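Local coordinates for protein glutathione S-transferase (Pseudomonas fluorescens, PDB 3M3M) that binds glutathione and probably catalyses its transfer to electrophilic substrates, as a member of the glutathione S-transferase family, at residues A[163-166]-A[167-171]. Numbering follows the deposited sequence.
Sequences ALYA and YTHVA
H169 turns its imidazole back along helix 159-168, where ND1 gives its hydrogen to A166 O at 2.8 Å. The carbonyl oxygen lies in the ring plane of H169, but ND1 sits above the carbonyl plane, 50° out of it; a weak second bond from ND1 goes to Y165 O. That oxygen's main donor is H169 N, 2.9 Å away and nearly straight at 167°. One residue earlier, L164 O takes two bonds from T168, the backbone N at 3.1 Å and OG1 at 2.6 Å, from opposite faces of its plane. Between A163 and Y167 a water replaces the usual helical bond: it donates to A163 O and accepts from Y167 N. This helix belongs to the all-helical C-terminal domain of the GST fold, and the Y167 side chain reaches the bound glutathione. With CG anti to the backbone N (chi1 180°), the Y165 ring swings under H169, whose CB lies over its face, 3.6 Å from the centroid. The imidazole and phenol planes differ little in tilt, yet the rings are so displaced that they hardly overlap. A leucine in place of Y165 would probably deprive H169 CB of its aromatic floor and Q192 NE2 of the hydroxyl it bonds.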
loop_
_atom_site.group_PDB
_atom_site.type_symbol
_atom_site.label_atom_id
_atom_site.label_comp_id
_atom_site.label_asym_id
_atom_site.label_seq_id
_atom_site.Cartn_x
_atom_site.Cartn_y
_atom_site.Cartn_z
ATOM N N ALA A 163 -2.008 3.366 3.242
ATOM C CA ALA A 163 -2.275 2.892 1.848
ATOM C C ALA A 163 -1.334 3.578 0.833
ATOM O O ALA A 163 -0.815 2.949 -0.132
ATOM C CB ALA A 163 -3.771 3.146 1.528
ATOM N N LEU A 164 -1.185 4.915 0.938
ATOM C CA LEU A 164 -0.353 5.663 -0.033
ATOM C C LEU A 164 1.160 5.601 0.277
ATOM O O LEU A 164 1.980 5.751 -0.667
ATOM C CB LEU A 164 -0.846 7.115 -0.177
ATOM C CG LEU A 164 -2.144 7.097 -1.058
ATOM C CD1 LEU A 164 -3.031 8.186 -0.830
ATOM C CD2 LEU A 164 -1.776 7.035 -2.517
ATOM N N TYR A 165 1.553 5.361 1.547
ATOM C CA TYR A 165 2.974 5.318 1.859
ATOM C C TYR A 165 3.601 4.086 1.255
ATOM O O TYR A 165 4.773 4.142 0.849
ATOM C CB TYR A 165 3.133 5.256 3.374
ATOM C CG TYR A 165 4.579 5.200 3.829
ATOM C CD1 TYR A 165 5.369 6.414 3.897
ATOM C CD2 TYR A 165 5.158 3.978 4.146
ATOM C CE1 TYR A 165 6.706 6.349 4.276
ATOM C CE2 TYR A 165 6.548 3.925 4.501
ATOM C CZ TYR A 165 7.263 5.093 4.529
ATOM O OH TYR A 165 8.627 5.006 4.891
ATOM N N ALA A 166 2.821 2.988 1.187
ATOM C CA ALA A 166 3.430 1.694 0.845
ATOM C C ALA A 166 4.189 1.753 -0.485
ATOM O O ALA A 166 5.349 1.306 -0.518
ATOM C CB ALA A 166 2.348 0.542 0.830
ATOM N N TYR A 167 3.584 2.250 -1.574
ATOM C CA TYR A 167 4.354 2.359 -2.759
ATOM C C TYR A 167 5.023 3.747 -2.881
ATOM O O TYR A 167 6.029 3.840 -3.592
ATOM C CB TYR A 167 3.439 2.172 -4.008
ATOM C CG TYR A 167 3.206 0.666 -4.223
ATOM C CD1 TYR A 167 4.235 -0.136 -4.772
ATOM C CD2 TYR A 167 1.951 0.135 -3.969
ATOM C CE1 TYR A 167 3.993 -1.551 -4.991
ATOM C CE2 TYR A 167 1.683 -1.239 -4.234
ATOM C CZ TYR A 167 2.696 -2.050 -4.750
ATOM O OH TYR A 167 2.422 -3.457 -4.929
ATOM N N THR A 168 4.417 4.772 -2.317
ATOM C CA THR A 168 5.107 6.077 -2.562
ATOM C C THR A 168 6.553 6.048 -1.990
ATOM O O THR A 168 7.446 6.601 -2.610
ATOM C CB THR A 168 4.333 7.241 -1.968
ATOM O OG1 THR A 168 2.997 7.277 -2.526
ATOM C CG2 THR A 168 5.020 8.610 -2.329
ATOM N N HIS A 169 6.742 5.458 -0.836
ATOM C CA HIS A 169 8.078 5.446 -0.223
ATOM C C HIS A 169 9.149 4.741 -1.083
ATOM O O HIS A 169 10.347 5.005 -0.826
ATOM C CB HIS A 169 8.022 4.919 1.241
ATOM C CG HIS A 169 8.326 3.467 1.378
ATOM N ND1 HIS A 169 7.467 2.473 0.978
ATOM C CD2 HIS A 169 9.404 2.836 1.928
ATOM C CE1 HIS A 169 7.979 1.287 1.272
ATOM N NE2 HIS A 169 9.180 1.479 1.818
ATOM N N VAL A 170 8.745 3.863 -2.043
ATOM C CA VAL A 170 9.672 3.189 -2.963
ATOM C C VAL A 170 9.457 3.678 -4.423
ATOM O O VAL A 170 9.858 3.038 -5.400
ATOM C CB VAL A 170 9.596 1.630 -2.850
ATOM C CG1 VAL A 170 10.261 1.210 -1.495
ATOM C CG2 VAL A 170 8.162 1.119 -2.910
ATOM N N ALA A 171 8.863 4.892 -4.571
ATOM C CA ALA A 171 8.559 5.381 -5.921
ATOM C C ALA A 171 9.857 5.625 -6.692
ATOM O O ALA A 171 9.863 5.467 -7.912
ATOM C CB ALA A 171 7.714 6.621 -5.888
HETATM O O HOH W 1 0.981 3.071 -2.046
#